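Local structure of L-threonine dehydrogenase (Flavobacterium frigidimaris, 2YY7) at residues 254-259 and 302-307. The protein binds NAD and probably acts as an L-threonine dehydrogenase of the NAD-dependent epimerase/dehydratase family. Sequence-based numbering, arbitrary orientation.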
loop_
_atom_site.group_PDB
_atom_site.type_symbol
_atom_site.label_atom_id
_atom_site.label_comp_id
_atom_site.label_asym_id
_atom_site.label_seq_id
_atom_site.Cartn_x
_atom_site.Cartn_y
_atom_site.Cartn_z
ATOM N N ASN A 254 -34.894 -8.453 9.292
ATOM C CA ASN A 254 -35.756 -9.443 9.933
ATOM C C ASN A 254 -35.682 -9.342 11.453
ATOM O O ASN A 254 -36.675 -9.560 12.147
ATOM C CB ASN A 254 -35.378 -10.866 9.499
ATOM C CG ASN A 254 -35.869 -11.203 8.099
ATOM O OD1 ASN A 254 -36.780 -10.561 7.575
ATOM N ND2 ASN A 254 -35.279 -12.232 7.495
ATOM N N GLU A 255 -34.505 -9.015 11.977
ATOM C CA GLU A 255 -34.360 -8.885 13.420
ATOM C C GLU A 255 -35.155 -7.660 13.880
ATOM O O GLU A 255 -35.797 -7.682 14.933
ATOM C CB GLU A 255 -32.887 -8.726 13.804
ATOM C CG GLU A 255 -32.641 -8.827 15.302
ATOM C CD GLU A 255 -32.981 -10.198 15.857
ATOM O OE1 GLU A 255 -33.223 -10.303 17.076
ATOM O OE2 GLU A 255 -33.003 -11.174 15.076
ATOM N N ILE A 256 -35.104 -6.593 13.087
ATOM C CA ILE A 256 -35.830 -5.365 13.405
ATOM C C ILE A 256 -37.338 -5.616 13.374
ATOM O O ILE A 256 -38.087 -5.043 14.172
ATOM C CB ILE A 256 -35.475 -4.233 12.404
ATOM C CG1 ILE A 256 -34.020 -3.806 12.609
ATOM C CG2 ILE A 256 -36.409 -3.037 12.589
ATOM C CD1 ILE A 256 -33.523 -2.802 11.588
ATOM N N LYS A 257 -37.776 -6.478 12.459
ATOM C CA LYS A 257 -39.201 -6.801 12.329
ATOM C C LYS A 257 -39.787 -7.428 13.589
ATOM O O LYS A 257 -40.998 -7.391 13.795
ATOM C CB LYS A 257 -39.436 -7.732 11.139
ATOM C CG LYS A 257 -39.304 -7.043 9.795
ATOM C CD LYS A 257 -39.553 -7.999 8.641
ATOM C CE LYS A 257 -39.475 -7.264 7.310
ATOM N NZ LYS A 257 -39.544 -8.184 6.141
ATOM N N LYS A 258 -38.929 -8.009 14.424
ATOM C CA LYS A 258 -39.377 -8.617 15.671
ATOM C C LYS A 258 -39.781 -7.516 16.647
ATOM O O LYS A 258 -40.579 -7.742 17.555
ATOM C CB LYS A 258 -38.266 -9.470 16.290
ATOM C CG LYS A 258 -37.859 -10.669 15.453
ATOM C CD LYS A 258 -36.773 -11.474 16.147
ATOM C CE LYS A 258 -36.273 -12.598 15.254
ATOM N NZ LYS A 258 -35.218 -13.408 15.924
ATOM N N HIS A 259 -39.223 -6.324 16.450
ATOM C CA HIS A 259 -39.523 -5.176 17.301
ATOM C C HIS A 259 -40.528 -4.235 16.633
ATOM O O HIS A 259 -41.304 -3.561 17.311
ATOM C CB HIS A 259 -38.247 -4.396 17.626
ATOM C CG HIS A 259 -37.241 -5.175 18.413
ATOM N ND1 HIS A 259 -36.408 -6.114 17.841
ATOM C CD2 HIS A 259 -36.936 -5.158 19.733
ATOM C CE1 HIS A 259 -35.635 -6.640 18.774
ATOM N NE2 HIS A 259 -35.935 -6.078 19.931
ATOM N N SER A 302 -28.828 -8.870 20.310
ATOM C CA SER A 302 -28.596 -7.935 21.409
ATOM C C SER A 302 -28.306 -6.517 20.921
ATOM O O SER A 302 -28.640 -5.541 21.595
ATOM C CB SER A 302 -27.460 -8.429 22.319
ATOM O OG SER A 302 -26.277 -8.697 21.588
ATOM N N MET A 303 -27.683 -6.391 19.755
ATOM C CA MET A 303 -27.403 -5.064 19.227
ATOM C C MET A 303 -28.688 -4.400 18.754
ATOM O O MET A 303 -28.908 -3.213 18.997
ATOM C CB MET A 303 -26.423 -5.127 18.060
ATOM C CG MET A 303 -26.333 -3.808 17.318
ATOM S SD MET A 303 -25.285 -3.869 15.887
ATOM C CE MET A 303 -26.383 -4.706 14.708
ATOM N N THR A 304 -29.531 -5.162 18.064
ATOM C CA THR A 304 -30.791 -4.630 17.561
ATOM C C THR A 304 -31.642 -4.122 18.722
ATOM O O THR A 304 -32.232 -3.046 18.648
ATOM C CB THR A 304 -31.584 -5.701 16.779
ATOM O OG1 THR A 304 -30.844 -6.085 15.613
ATOM C CG2 THR A 304 -32.941 -5.151 16.347
ATOM N N LYS A 305 -31.697 -4.900 19.797
ATOM C CA LYS A 305 -32.476 -4.515 20.966
ATOM C C LYS A 305 -31.954 -3.202 21.536
ATOM O O LYS A 305 -32.723 -2.264 21.763
ATOM C CB LYS A 305 -32.394 -5.606 22.041
ATOM C CG LYS A 305 -33.131 -5.268 23.325
ATOM C CD LYS A 305 -32.918 -6.347 24.379
ATOM C CE LYS A 305 -33.694 -6.035 25.650
ATOM N NZ LYS A 305 -33.376 -6.994 26.746
ATOM N N ASP A 306 -30.642 -3.146 21.759
ATOM C CA ASP A 306 -29.994 -1.961 22.319
ATOM C C ASP A 306 -30.155 -0.722 21.440
ATOM O O ASP A 306 -30.319 0.384 21.951
ATOM C CB ASP A 306 -28.509 -2.252 22.564
ATOM C CG ASP A 306 -27.872 -1.268 23.526
ATOM O OD1 ASP A 306 -27.355 -0.228 23.075
ATOM O OD2 ASP A 306 -27.907 -1.533 24.747
ATOM N N MET A 307 -30.116 -0.901 20.121
ATOM C CA MET A 307 -30.287 0.225 19.206
ATOM C C MET A 307 -31.698 0.788 19.321
ATOM O O MET A 307 -31.891 1.997 19.476
ATOM C CB MET A 307 -30.036 -0.204 17.752
ATOM C CG MET A 307 -28.562 -0.271 17.349
ATOM S SD MET A 307 -27.746 1.347 17.316
ATOM C CE MET A 307 -28.238 1.946 15.690
#
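Thr304 has CG2 anti to the backbone N and OG1 anti to the carbonyl carbon (chi1 -64°), so the methyl group meets the facing helix. On helix 249-257 Glu255 sets CG anti to its backbone N (chi1 -170°) and bends at chi2. In the same segment, 254-259, His259 holds its ring carbon CG beside the backbone N. The contact is helix-helix packing in the C-terminal part of this Rossmann-type dehydrogenase, between helices 249-257 and 300-311, away from the NAD site. The CA atoms of Ile256 and Thr304 lie 6.6 Å apart. Three side chains of 254-259 touch the threonine methyl. The Glu255 and Thr304 side chains cross obliquely. Glu255 CG lies 3.8 Å from Thr304 CG2 and, in van der Waals contact, 3.3 Å from Thr304 OG1. The Ile256 side chain crosses that of Thr304 at about a right angle, with CG1 4.1 Å from Thr304 CG2. His259 ND1 lies 3.9 Å from Thr304 CG2. A weak hydrogen bond in the ring plane, from His259 ND1 to Glu255 O (156° at the hydrogen), probably helps to set the ring's rotation. Glu255 OE2 forms a salt bridge with Lys258 NZ. Thr304 OG1 is hydrogen-bonded to Leu300 O, one turn back. Phe192 of helix 187-197 touches both Ile256 and Thr304. A glycine at Thr304 would probably loosen the helix pair, since it removes the methyl that meets Glu255, Ile256 and His259 and the hydroxyl that bonds Leu300 O. The exposed His259 ring also reaches the Lys305 backbone: His259 NE2 stops 3.9 Å from Lys305 CA.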